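Local coordinates for protein alpha-1,2-mannosidase (Bacteroides thetaiotaomicron, PDB 2WW2) that hydrolyses alpha-mannosides, probably with alpha-1,2 linkages, as a calcium-dependent, inverting enzyme of glycoside hydrolase family 92, at residues 312-317 / 361-366; 324-329 / 354-359; 367-372 / 380-385; 373-378 / 420-425. All coordinates share one frame; numbering follows the deposited sequence. Where two conformers were deposited one is given.

Interaction 1 of 4, residues 312-317 / 361-366; sequences YYSPYD and YNESGF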
loop_
_atom_site.group_PDB
_atom_site.type_symbol
_atom_site.label_atom_id
_atom_site.label_comp_id
_atom_site.label_asym_id
_atom_site.label_seq_id
_atom_site.Cartn_x
_atom_site.Cartn_y
_atom_site.Cartn_z
ATOM N N TYR A 312 30.850 19.801 38.146
ATOM C CA TYR A 312 29.914 20.121 37.087
ATOM C C TYR A 312 28.939 21.194 37.505
ATOM O O TYR A 312 28.558 21.306 38.680
ATOM C CB TYR A 312 29.157 18.863 36.607
ATOM C CG TYR A 312 28.308 18.188 37.682
ATOM C CD1 TYR A 312 26.968 18.533 37.850
ATOM C CD2 TYR A 312 28.845 17.211 38.517
ATOM C CE1 TYR A 312 26.187 17.927 38.837
ATOM C CE2 TYR A 312 28.067 16.592 39.525
ATOM C CZ TYR A 312 26.735 16.960 39.668
ATOM O OH TYR A 312 25.938 16.374 40.638
ATOM N N TYR A 313 28.556 21.994 36.520
ATOM C CA TYR A 313 27.383 22.841 36.608
ATOM C C TYR A 313 26.170 21.926 36.502
ATOM O O TYR A 313 26.041 21.178 35.531
ATOM C CB TYR A 313 27.360 23.823 35.430
ATOM C CG TYR A 313 26.048 24.597 35.296
ATOM C CD1 TYR A 313 25.769 25.673 36.131
ATOM C CD2 TYR A 313 25.111 24.267 34.314
ATOM C CE1 TYR A 313 24.586 26.408 36.001
ATOM C CE2 TYR A 313 23.916 24.989 34.181
ATOM C CZ TYR A 313 23.658 26.051 35.028
ATOM O OH TYR A 313 22.489 26.777 34.893
ATOM N N SER A 314 25.275 21.970 37.482
ATOM C CA SER A 314 24.087 21.137 37.393
ATOM C C SER A 314 23.022 21.772 36.512
ATOM O O SER A 314 22.560 22.885 36.807
ATOM C CB SER A 314 23.486 20.914 38.784
ATOM O OG SER A 314 22.247 20.241 38.647
ATOM N N PRO A 315 22.594 21.062 35.443
ATOM C CA PRO A 315 21.516 21.649 34.665
ATOM C C PRO A 315 20.177 21.380 35.331
ATOM O O PRO A 315 19.146 21.716 34.750
ATOM C CB PRO A 315 21.603 20.919 33.312
ATOM C CG PRO A 315 22.134 19.551 33.670
ATOM C CD PRO A 315 23.045 19.767 34.893
ATOM N N TYR A 316 20.195 20.781 36.530
ATOM C CA TYR A 316 18.972 20.551 37.301
ATOM C C TYR A 316 18.736 21.589 38.398
ATOM O O TYR A 316 17.588 21.980 38.630
ATOM C CB TYR A 316 18.915 19.122 37.878
ATOM C CG TYR A 316 18.931 18.083 36.766
ATOM C CD1 TYR A 316 17.763 17.748 36.089
ATOM C CD2 TYR A 316 20.125 17.494 36.354
ATOM C CE1 TYR A 316 17.778 16.845 35.048
ATOM C CE2 TYR A 316 20.144 16.578 35.325
ATOM C CZ TYR A 316 18.965 16.259 34.680
ATOM O OH TYR A 316 18.960 15.365 33.648
ATOM N N ASP A 317 19.795 22.045 39.061
ATOM C CA ASP A 317 19.620 23.043 40.125
ATOM C C ASP A 317 20.487 24.294 39.934
ATOM O O ASP A 317 20.408 25.231 40.722
ATOM C CB ASP A 317 19.774 22.433 41.533
ATOM C CG ASP A 317 21.210 22.053 41.886
ATOM O OD1 ASP A 317 22.173 22.373 41.148
ATOM O OD2 ASP A 317 21.382 21.423 42.944
ATOM N N TYR A 361 18.528 13.077 40.259
ATOM C CA TYR A 361 17.425 12.826 41.203
ATOM C C TYR A 361 17.593 13.660 42.478
ATOM O O TYR A 361 16.628 14.267 42.961
ATOM C CB TYR A 361 17.326 11.327 41.540
ATOM C CG TYR A 361 16.423 10.997 42.714
ATOM C CD1 TYR A 361 15.038 10.965 42.573
ATOM C CD2 TYR A 361 16.962 10.706 43.964
ATOM C CE1 TYR A 361 14.216 10.654 43.661
ATOM C CE2 TYR A 361 16.155 10.390 45.043
ATOM C CZ TYR A 361 14.788 10.371 44.887
ATOM O OH TYR A 361 14.004 10.047 45.971
ATOM N N ASN A 362 18.815 13.706 43.018
ATOM C CA ASN A 362 19.049 14.487 44.233
ATOM C C ASN A 362 18.829 15.980 43.964
ATOM O O ASN A 362 18.286 16.698 44.796
ATOM C CB ASN A 362 20.463 14.248 44.792
ATOM C CG ASN A 362 20.617 12.873 45.417
ATOM O OD1 ASN A 362 19.643 12.283 45.873
ATOM N ND2 ASN A 362 21.840 12.364 45.448
ATOM N N GLU A 363 19.248 16.430 42.786
ATOM C CA GLU A 363 19.178 17.843 42.433
ATOM C C GLU A 363 17.794 18.320 41.968
ATOM O O GLU A 363 17.524 19.522 41.993
ATOM C CB GLU A 363 20.251 18.164 41.377
ATOM C CG GLU A 363 21.640 18.158 41.967
ATOM C CD GLU A 363 22.721 17.730 40.990
ATOM O OE1 GLU A 363 22.581 17.960 39.769
ATOM O OE2 GLU A 363 23.728 17.169 41.449
ATOM N N SER A 364 16.922 17.407 41.549
ATOM C CA SER A 364 15.639 17.815 40.957
ATOM C C SER A 364 14.398 17.127 41.525
ATOM O O SER A 364 13.277 17.574 41.287
ATOM C CB SER A 364 15.653 17.574 39.441
ATOM O OG SER A 364 15.481 16.201 39.164
ATOM N N GLY A 365 14.580 16.015 42.223
ATOM C CA GLY A 365 13.424 15.259 42.732
ATOM C C GLY A 365 13.002 14.094 41.844
ATOM O O GLY A 365 12.265 13.203 42.292
ATOM N N PHE A 366 13.467 14.091 40.590
ATOM C CA PHE A 366 13.142 13.006 39.668
ATOM C C PHE A 366 14.386 12.546 38.922
ATOM O O PHE A 366 15.271 13.348 38.622
ATOM C CB PHE A 366 12.098 13.457 38.629
ATOM C CG PHE A 366 10.689 13.613 39.181
ATOM C CD1 PHE A 366 9.816 12.535 39.201
ATOM C CD2 PHE A 366 10.234 14.849 39.625
ATOM C CE1 PHE A 366 8.514 12.663 39.675
ATOM C CE2 PHE A 366 8.936 14.993 40.106
ATOM C CZ PHE A 366 8.072 13.890 40.139
HETATM O O HOH W 1 16.110 21.986 41.388
#

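Interaction 2 of 4, residues 324-329 / 354-359; sequences YMYTDN and TQSIIN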
loop_
_atom_site.group_PDB
_atom_site.type_symbol
_atom_site.label_atom_id
_atom_site.label_comp_id
_atom_site.label_asym_id
_atom_site.label_seq_id
_atom_site.Cartn_x
_atom_site.Cartn_y
_atom_site.Cartn_z
ATOM N N TYR A 324 30.172 13.727 39.009
ATOM C CA TYR A 324 29.898 13.482 37.591
ATOM C C TYR A 324 28.469 13.807 37.227
ATOM O O TYR A 324 27.539 13.591 38.003
ATOM C CB TYR A 324 30.192 12.023 37.212
ATOM C CG TYR A 324 31.598 11.584 37.561
ATOM C CD1 TYR A 324 32.692 12.127 36.903
ATOM C CD2 TYR A 324 31.831 10.635 38.561
ATOM C CE1 TYR A 324 33.985 11.739 37.218
ATOM C CE2 TYR A 324 33.131 10.241 38.882
ATOM C CZ TYR A 324 34.194 10.796 38.201
ATOM O OH TYR A 324 35.488 10.427 38.496
ATOM N N MET A 325 28.312 14.317 36.017
ATOM C CA MET A 325 27.009 14.540 35.444
ATOM C C MET A 325 27.142 14.213 33.961
ATOM O O MET A 325 28.214 14.428 33.372
ATOM C CB MET A 325 26.567 15.999 35.659
ATOM C CG MET A 325 25.179 16.323 35.076
ATOM S SD MET A 325 23.842 15.241 35.607
ATOM C CE MET A 325 23.843 15.506 37.404
ATOM N N TYR A 326 26.084 13.651 33.383
ATOM C CA TYR A 326 25.986 13.433 31.925
ATOM C C TYR A 326 24.681 14.028 31.468
ATOM O O TYR A 326 23.763 14.210 32.268
ATOM C CB TYR A 326 25.931 11.927 31.578
ATOM C CG TYR A 326 27.275 11.253 31.598
ATOM C CD1 TYR A 326 27.904 10.882 30.400
ATOM C CD2 TYR A 326 27.936 11.010 32.806
ATOM C CE1 TYR A 326 29.161 10.276 30.422
ATOM C CE2 TYR A 326 29.190 10.402 32.834
ATOM C CZ TYR A 326 29.787 10.026 31.636
ATOM O OH TYR A 326 31.035 9.434 31.673
ATOM N N THR A 327 24.545 14.237 30.169
ATOM C CA THR A 327 23.256 14.661 29.663
ATOM C C THR A 327 23.128 14.395 28.167
ATOM O O THR A 327 23.985 13.733 27.587
ATOM C CB THR A 327 23.006 16.150 29.956
ATOM O OG1 THR A 327 21.647 16.444 29.624
ATOM C CG2 THR A 327 23.949 17.033 29.109
ATOM N N ASP A 328 22.049 14.904 27.572
ATOM C CA ASP A 328 21.736 14.698 26.166
ATOM C C ASP A 328 21.462 13.248 25.833
ATOM O O ASP A 328 22.241 12.583 25.146
ATOM C CB ASP A 328 22.821 15.306 25.288
ATOM C CG ASP A 328 22.790 16.817 25.356
ATOM O OD1 ASP A 328 21.664 17.367 25.284
ATOM O OD2 ASP A 328 23.860 17.434 25.521
ATOM N N ASN A 329 20.338 12.754 26.344
ATOM C CA ASN A 329 19.987 11.368 26.141
ATOM C C ASN A 329 18.504 11.209 26.333
ATOM O O ASN A 329 17.972 11.771 27.275
ATOM C CB ASN A 329 20.676 10.502 27.216
ATOM C CG ASN A 329 21.319 9.308 26.621
ATOM O OD1 ASN A 329 21.200 8.188 27.127
ATOM N ND2 ASN A 329 22.027 9.534 25.507
ATOM N N THR A 354 25.461 6.007 35.791
ATOM C CA THR A 354 24.495 5.596 36.825
ATOM C C THR A 354 24.552 6.545 38.015
ATOM O O THR A 354 23.500 6.974 38.514
ATOM C CB THR A 354 24.671 4.119 37.276
ATOM O OG1 THR A 354 26.031 3.906 37.655
ATOM C CG2 THR A 354 24.312 3.161 36.110
ATOM N N GLN A 355 25.761 6.911 38.445
ATOM C CA GLN A 355 25.890 7.938 39.494
ATOM C C GLN A 355 25.197 9.252 39.109
ATOM O O GLN A 355 24.585 9.913 39.954
ATOM C CB GLN A 355 27.358 8.286 39.765
ATOM C CG GLN A 355 28.139 7.377 40.687
ATOM C CD GLN A 355 29.626 7.720 40.631
ATOM O OE1 GLN A 355 30.421 7.058 39.922
ATOM N NE2 GLN A 355 30.001 8.801 41.313
ATOM N N SER A 356 25.320 9.654 37.848
ATOM C CA SER A 356 24.748 10.931 37.407
ATOM C C SER A 356 23.220 10.934 37.420
ATOM O O SER A 356 22.598 11.980 37.627
ATOM C CB SER A 356 25.271 11.352 36.028
ATOM O OG SER A 356 24.742 10.542 34.994
ATOM N N ILE A 357 22.616 9.772 37.211
ATOM C CA ILE A 357 21.161 9.650 37.277
ATOM C C ILE A 357 20.703 9.933 38.706
ATOM O O ILE A 357 19.736 10.666 38.934
ATOM C CB ILE A 357 20.709 8.227 36.834
ATOM C CG1 ILE A 357 20.826 8.089 35.314
ATOM C CG2 ILE A 357 19.269 7.923 37.286
ATOM C CD1 ILE A 357 20.681 6.639 34.824
ATOM N N ILE A 358 21.405 9.354 39.673
ATOM C CA ILE A 358 21.087 9.606 41.087
ATOM C C ILE A 358 21.339 11.086 41.438
ATOM O O ILE A 358 20.555 11.714 42.145
ATOM C CB ILE A 358 21.887 8.661 42.017
ATOM C CG1 ILE A 358 21.521 7.208 41.701
ATOM C CG2 ILE A 358 21.611 8.965 43.510
ATOM C CD1 ILE A 358 20.030 6.967 41.694
ATOM N N ASN A 359 22.430 11.652 40.932
ATOM C CA ASN A 359 22.709 13.058 41.179
ATOM C C ASN A 359 21.559 13.930 40.657
ATOM O O ASN A 359 21.132 14.856 41.325
ATOM C CB ASN A 359 24.025 13.490 40.514
ATOM C CG ASN A 359 25.246 12.862 41.155
ATOM O OD1 ASN A 359 25.189 12.390 42.290
ATOM N ND2 ASN A 359 26.361 12.845 40.426
HETATM O O HOH W 2 29.139 11.890 41.260
#

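Interaction 3 of 4, residues 367-372 / 380-385; sequences MPEWAS and IGNNSV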
loop_
_atom_site.group_PDB
_atom_site.type_symbol
_atom_site.label_atom_id
_atom_site.label_comp_id
_atom_site.label_asym_id
_atom_site.label_seq_id
_atom_site.Cartn_x
_atom_site.Cartn_y
_atom_site.Cartn_z
ATOM N N MET A 367 14.433 11.271 38.564
ATOM C CA MET A 367 15.441 10.822 37.616
ATOM C C MET A 367 15.072 11.325 36.226
ATOM O O MET A 367 13.890 11.460 35.895
ATOM C CB MET A 367 15.545 9.297 37.593
ATOM C CG MET A 367 15.963 8.696 38.930
ATOM S SD MET A 367 16.274 6.920 38.791
ATOM C CE MET A 367 14.593 6.289 38.753
ATOM N N PRO A 368 16.083 11.614 35.395
ATOM C CA PRO A 368 15.743 12.073 34.054
ATOM C C PRO A 368 15.264 10.921 33.162
ATOM O O PRO A 368 15.581 9.752 33.440
ATOM C CB PRO A 368 17.066 12.618 33.521
ATOM C CG PRO A 368 18.132 11.865 34.281
ATOM C CD PRO A 368 17.529 11.514 35.624
ATOM N N GLU A 369 14.506 11.259 32.110
ATOM C CA GLU A 369 14.106 10.291 31.100
ATOM C C GLU A 369 14.617 10.817 29.754
ATOM O O GLU A 369 15.423 10.155 29.113
ATOM C CB GLU A 369 12.588 10.045 31.106
ATOM C CG GLU A 369 12.025 9.464 32.424
ATOM C CD GLU A 369 12.529 8.065 32.761
ATOM O OE1 GLU A 369 13.180 7.442 31.897
ATOM O OE2 GLU A 369 12.294 7.579 33.900
ATOM N N TRP A 370 14.171 12.011 29.361
ATOM C CA TRP A 370 14.844 12.786 28.299
ATOM C C TRP A 370 15.487 14.008 28.964
ATOM O O TRP A 370 14.811 14.758 29.669
ATOM C CB TRP A 370 13.840 13.238 27.216
ATOM C CG TRP A 370 14.208 12.753 25.828
ATOM C CD1 TRP A 370 13.544 11.823 25.078
ATOM C CD2 TRP A 370 15.356 13.156 25.052
ATOM N NE1 TRP A 370 14.202 11.630 23.862
ATOM C CE2 TRP A 370 15.310 12.441 23.830
ATOM C CE3 TRP A 370 16.397 14.071 25.263
ATOM C CZ2 TRP A 370 16.280 12.600 22.832
ATOM C CZ3 TRP A 370 17.383 14.213 24.280
ATOM C CH2 TRP A 370 17.309 13.480 23.072
ATOM N N ALA A 371 16.794 14.189 28.767
ATOM C CA ALA A 371 17.533 15.311 29.344
ATOM C C ALA A 371 18.300 16.030 28.251
ATOM O O ALA A 371 18.990 15.386 27.446
ATOM C CB ALA A 371 18.536 14.800 30.402
ATOM N N SER A 372 18.203 17.358 28.241
ATOM C CA SER A 372 18.980 18.173 27.303
ATOM C C SER A 372 18.875 19.678 27.621
ATOM O O SER A 372 18.042 20.384 27.051
ATOM C CB SER A 372 18.506 17.923 25.860
ATOM O OG SER A 372 19.350 18.590 24.922
ATOM N N ILE A 380 8.309 8.662 26.486
ATOM C CA ILE A 380 7.548 8.026 27.558
ATOM C C ILE A 380 8.415 7.040 28.336
ATOM O O ILE A 380 9.574 6.784 27.976
ATOM C CB ILE A 380 6.336 7.232 26.984
ATOM C CG1 ILE A 380 6.843 6.055 26.131
ATOM C CG2 ILE A 380 5.371 8.156 26.184
ATOM C CD1 ILE A 380 5.711 5.199 25.562
ATOM N N GLY A 381 7.846 6.477 29.399
ATOM C CA GLY A 381 8.475 5.347 30.085
ATOM C C GLY A 381 9.264 5.728 31.328
ATOM O O GLY A 381 9.408 6.917 31.647
ATOM N N ASN A 382 9.784 4.711 32.020
ATOM C CA ASN A 382 10.631 4.910 33.189
ATOM C C ASN A 382 11.932 4.151 32.950
ATOM O O ASN A 382 12.405 3.384 33.796
ATOM C CB ASN A 382 9.935 4.360 34.454
ATOM C CG ASN A 382 8.727 5.195 34.872
ATOM O OD1 ASN A 382 8.622 6.408 34.576
ATOM N ND2 ASN A 382 7.812 4.562 35.553
ATOM N N ASN A 383 12.521 4.351 31.777
ATOM C CA ASN A 383 13.687 3.570 31.438
ATOM C C ASN A 383 14.986 4.011 32.118
ATOM O O ASN A 383 16.006 3.313 32.038
ATOM C CB ASN A 383 13.807 3.440 29.920
ATOM C CG ASN A 383 12.590 2.757 29.326
ATOM O OD1 ASN A 383 11.850 3.345 28.514
ATOM N ND2 ASN A 383 12.342 1.534 29.767
ATOM N N SER A 384 14.942 5.144 32.813
ATOM C CA SER A 384 15.998 5.471 33.759
ATOM C C SER A 384 16.267 4.246 34.663
ATOM O O SER A 384 17.416 3.937 35.021
ATOM C CB SER A 384 15.577 6.651 34.634
ATOM O OG SER A 384 14.312 6.396 35.248
ATOM N N VAL A 385 15.188 3.582 35.060
ATOM C CA VAL A 385 15.293 2.422 35.939
ATOM C C VAL A 385 16.090 1.305 35.268
ATOM O O VAL A 385 16.929 0.634 35.884
ATOM C CB VAL A 385 13.884 1.924 36.308
ATOM C CG1 VAL A 385 13.966 0.624 37.068
ATOM C CG2 VAL A 385 13.152 3.028 37.130
#

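Interaction 4 of 4, residues 373-378 / 420-425; sequences PGHRGC and ASVGRD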
loop_
_atom_site.group_PDB
_atom_site.type_symbol
_atom_site.label_atom_id
_atom_site.label_comp_id
_atom_site.label_asym_id
_atom_site.label_seq_id
_atom_site.Cartn_x
_atom_site.Cartn_y
_atom_site.Cartn_z
ATOM N N PRO A 373 19.706 20.178 28.543
ATOM C CA PRO A 373 20.623 19.407 29.379
ATOM C C PRO A 373 19.932 18.951 30.661
ATOM O O PRO A 373 20.364 17.989 31.285
ATOM C CB PRO A 373 21.722 20.422 29.707
ATOM C CG PRO A 373 21.033 21.764 29.691
ATOM C CD PRO A 373 19.886 21.640 28.708
ATOM N N GLY A 374 18.872 19.649 31.037
ATOM C CA GLY A 374 18.044 19.247 32.156
ATOM C C GLY A 374 16.788 18.572 31.642
ATOM O O GLY A 374 16.718 18.189 30.472
ATOM N N HIS A 375 15.781 18.449 32.503
ATOM C CA HIS A 375 14.561 17.743 32.144
ATOM C C HIS A 375 13.862 18.383 30.946
ATOM O O HIS A 375 13.605 19.597 30.937
ATOM C CB HIS A 375 13.582 17.747 33.322
ATOM C CG HIS A 375 13.999 16.904 34.489
ATOM N ND1 HIS A 375 14.270 15.554 34.383
ATOM C CD2 HIS A 375 14.111 17.209 35.805
ATOM C CE1 HIS A 375 14.560 15.071 35.581
ATOM N NE2 HIS A 375 14.470 16.056 36.462
ATOM N N ARG A 376 13.559 17.558 29.943
ATOM C CA ARG A 376 12.820 17.980 28.752
ATOM C C ARG A 376 11.629 17.047 28.529
ATOM O O ARG A 376 11.735 15.819 28.713
ATOM C CB ARG A 376 13.746 17.945 27.530
ATOM C CG ARG A 376 14.917 18.957 27.592
ATOM C CD ARG A 376 14.420 20.393 27.382
ATOM N NE ARG A 376 13.846 20.515 26.042
ATOM C CZ ARG A 376 14.558 20.700 24.936
ATOM N NH1 ARG A 376 15.897 20.785 24.984
ATOM N NH2 ARG A 376 13.933 20.777 23.767
ATOM N N GLY A 377 10.504 17.608 28.117
ATOM C CA GLY A 377 9.281 16.823 27.925
ATOM C C GLY A 377 9.318 16.104 26.579
ATOM O O GLY A 377 9.140 16.728 25.551
ATOM N N CYS A 378 9.549 14.793 26.583
ATOM C CA CYS A 378 9.690 14.068 25.309
ATOM C C CYS A 378 9.611 12.567 25.568
ATOM O O CYS A 378 10.221 12.074 26.516
ATOM C CB CYS A 378 11.049 14.409 24.688
ATOM S SG CYS A 378 11.324 13.745 23.038
ATOM N N ALA A 420 5.213 15.786 31.424
ATOM C CA ALA A 420 4.554 14.490 31.576
ATOM C C ALA A 420 5.521 13.311 31.544
ATOM O O ALA A 420 5.262 12.288 32.192
ATOM C CB ALA A 420 3.424 14.312 30.546
ATOM N N SER A 421 6.648 13.466 30.835
ATOM C CA SER A 421 7.616 12.393 30.699
ATOM C C SER A 421 8.541 12.232 31.920
ATOM O O SER A 421 9.409 11.346 31.925
ATOM C CB SER A 421 8.481 12.606 29.445
ATOM O OG SER A 421 9.195 13.837 29.506
ATOM N N VAL A 422 8.391 13.098 32.924
ATOM C CA VAL A 422 9.262 13.046 34.108
ATOM C C VAL A 422 8.492 12.424 35.268
ATOM O O VAL A 422 7.523 13.005 35.769
ATOM C CB VAL A 422 9.803 14.444 34.531
ATOM C CG1 VAL A 422 10.692 14.328 35.771
ATOM C CG2 VAL A 422 10.571 15.114 33.367
ATOM N N GLY A 423 8.943 11.257 35.719
ATOM C CA GLY A 423 8.137 10.443 36.625
ATOM C C GLY A 423 7.215 9.560 35.784
ATOM O O GLY A 423 7.571 9.179 34.669
ATOM N N ARG A 424 6.019 9.263 36.295
ATOM C CA ARG A 424 5.139 8.304 35.643
ATOM C C ARG A 424 3.761 8.886 35.335
ATOM O O ARG A 424 2.874 8.915 36.186
ATOM C CB ARG A 424 4.980 7.037 36.500
ATOM C CG ARG A 424 4.094 5.958 35.845
ATOM C CD ARG A 424 4.129 4.636 36.641
ATOM N NE ARG A 424 5.349 3.887 36.343
ATOM C CZ ARG A 424 5.493 2.570 36.523
ATOM N NH1 ARG A 424 4.500 1.837 37.034
ATOM N NH2 ARG A 424 6.637 1.986 36.196
ATOM N N ASP A 425 3.580 9.337 34.103
ATOM C CA ASP A 425 2.284 9.867 33.700
ATOM C C ASP A 425 1.224 8.761 33.814
ATOM O O ASP A 425 1.399 7.653 33.285
ATOM C CB ASP A 425 2.366 10.378 32.258
ATOM C CG ASP A 425 1.186 11.259 31.885
ATOM O OD1 ASP A 425 0.586 11.873 32.798
ATOM O OD2 ASP A 425 0.869 11.343 30.678
HETATM O O HOH W 3 11.780 13.649 30.246
#

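Interaction 1 of 4, residues 312-317 / 361-366
Ser314 holds OG anti to its backbone N (chi1 173°), which brings the hydroxyl to the carboxylate of Glu363, whose own chain bends at chi2 (149°) to place CD between Ser314 and Tyr312. The side chains meet where a strand and a helix of the catalytic domain both end. Strand 310-313 gives way to a turn, and helix 347-364 stops at Ser364. Ser314 OG accepts from the backbone N of Tyr316, an ST turn, and from that of Asp317, an ST motif. Ser314 OG also donates to Glu363 OE1 at 2.6 Å, from above the carboxylate plane. The other oxygen goes to Tyr312. Tyr312 OH meets Glu363 OE2 tip to tip at a very short 2.5 Å, with ring and carboxylate planes 35° apart. One hydroxyl on each oxygen fixes the rotation of the carboxylate.

Asp317 OD2 comes within 3.4 Å of Glu363 CG. Asp317 OD1 accepts from Asn319 N, just beyond the turn. The two acids are close, so the donors around them probably offset some repulsion. Tyr316 CB packs against Ser364 CB at 3.9 Å, and the Tyr316 ring meets His375 edge-to-face. Ser364 OG also bonds to Ala360 O, one helical turn back. Gly365 then leaves the helix with positive phi. A water spans the two backbones, donating to Tyr316 O at 3.1 Å and to Glu363 O at 2.9 Å.

Interaction 2 of 4, residues 324-329 / 354-359
Met325 and Ser356 mark a strand-on-helix packing contact inside the catalytic domain, which belongs to the six-hairpin glycosidase clan. The chain entering strand 326-330 passes close over helix 347-364. Met325 CA and Ser356 CA are 4.7 Å apart, a close approach made possible by the small serine. Ser356 CB sits against the backbone, 3.7 Å from Met325 CA and 3.6 Å from Tyr326 N. Tyr326 N is buried here and has no hydrogen-bond partner. In the conformer given, Ser356 OG bonds to Val353 O of its own helix.

One direct polar bond crosses the contact. Asn359 ND2 donates to Tyr324 O at 2.8 Å. The donor lies in the carbonyl plane, and the acceptor lies in the amide plane of Asn359, though the N-H...O angle is only 142°. A water accepts from both Tyr324 N and Asn359 ND2, so the amide nitrogen serves the backbone twice, once directly and once through water. Beside this, the Met325 chain is bent, and its last torsion (chi3 61°) places Met325 CE 3.7 Å from Asn359 CB. Met325 and Asn359 run past one another, heading opposite ways. The amide of Gln355 approaches the CD2 edge of the Tyr324 ring, its plane 83° from that of the ring.

Tyr326 OH bonds to Arg352 NE on the same helix. Strand 326-330 lies between strands 299-304 and 370-371, and Asp328 and Asn329 face Ala371 in a G1 beta bulge. Across the helix, Ile357 and Ile358 pack on helix 383-393.

Interaction 3 of 4, residues 367-372 / 380-385
Gly381 is the first residue of 380-385 to meet Glu369: Gly381 O lies 3.5 Å from Glu369 CD. The glycine has positive phi, with backbone angles that by themselves favour glycine. Asn382 follows. It offers its backbone, with Asn382 CA 3.2 Å from Glu369 OE2. The backbone of Asn383 comes close to the same carboxylate.

Ser384 makes two hydrogen bonds to Glu369. Ser384 N donates to Glu369 OE1 at 3.0 Å, on the syn side and 17° out of the carboxylate plane. Ser384 OG lies between backbone N and carbonyl carbon (chi1 53°) and donates to Glu369 OE2 at 2.7 Å. That second donor comes from above the carboxylate plane. The glutamate reaches this place because its chain bends at chi2 (-65°), which swings CD toward the start of the helix. Ser384 CB also presses on Pro368 O at 3.3 Å, and this buried carbonyl has no hydrogen-bond partner.

Next, Val385 CG2 meets Met367 CE at 3.9 Å, the two side chains crossing obliquely. Met367 CE also lies 3.5 Å from Ser384 OG, so the methionine methyl touches both the serine hydroxyl and the valine.

Glu369 OE2 has a further partner in Gln411 NE2, from helix 401-413, which also bonds to Met367 O. The carboxylate is therefore buried but well supplied with donors. Its place at the N-terminal end of helix 383-393 would probably favour a negative charge, and it ties strand 370-371 to that helix.

Interaction 4 of 4, residues 373-378 / 420-425
His375 and Val422 cross at about a right angle, with the valine set over one face of the imidazole. Val422 CG1 stands 4.0 Å from the centroid of the His375 ring and 15° off the ring normal, a CH-pi contact. It is displaced toward the rim, nearest CE1 and ND1. The second methyl, Val422 CG2, lies 3.9 Å from His375 ND1 and also touches CB and CG. Both branches of the valine thus grip the histidine. Beyond the contact, His375 NE2 bonds to Ser364 OG. This bond probably helps set the ring's orientation.

Ser421 handles the polar half. Its OG sits between backbone N and carbonyl carbon (chi1 60°), pointing into the bend at 376-378. There Ser421 OG accepts from Cys378 N at 3.1 Å, with an N-H...O angle of 157°. Ser421 OG is also 3.4 Å from Gly377 CA, so it rests close on the loop backbone. Ser421 CB touches Cys378 O at 3.4 Å. A water donates to Arg376 O at 2.7 Å and is also hydrogen-bonded to Ser421 OG.

Both segments are loops of the catalytic domain. Segment 373-378 runs from strand 370-371 toward helix 383-393. The other loop, 420-425, comes shortly before helix 427-433. Arg376 NH2 bonds to Ile74 O and NH1 to Ser372 O. A glycerol, probably from the crystallisation liquor, lies beside Arg376.

Neither segment has regular structure. The loops are joined by one serine hydroxyl, with a shared water, and by valine methyl groups on an imidazole face.

How the interactions relate
Interactions 1 and 2 share helix 347-364: interaction 1 holds its C-terminal end, interaction 2 a face further back. Tyr312 of interaction 1 packs on Met325 of interaction 2. Interaction 3 is the buried one, built round an acid that takes two donors from a helix start and one from helix 401-413. Interaction 1 also grips a glutamate, but with hydroxyls and at a less buried place. Interaction 2 relies mostly on close packing, with one amide bond. Interaction 4 is partly buried, with one exposed residue, and joins two loops. Its segments alternate along the chain with those of interaction 3, and Trp370 O bonds to Arg376 N. His375 and Ser364 link interactions 4 and 1, while Asp328 and Ser372 link interactions 2 and 3.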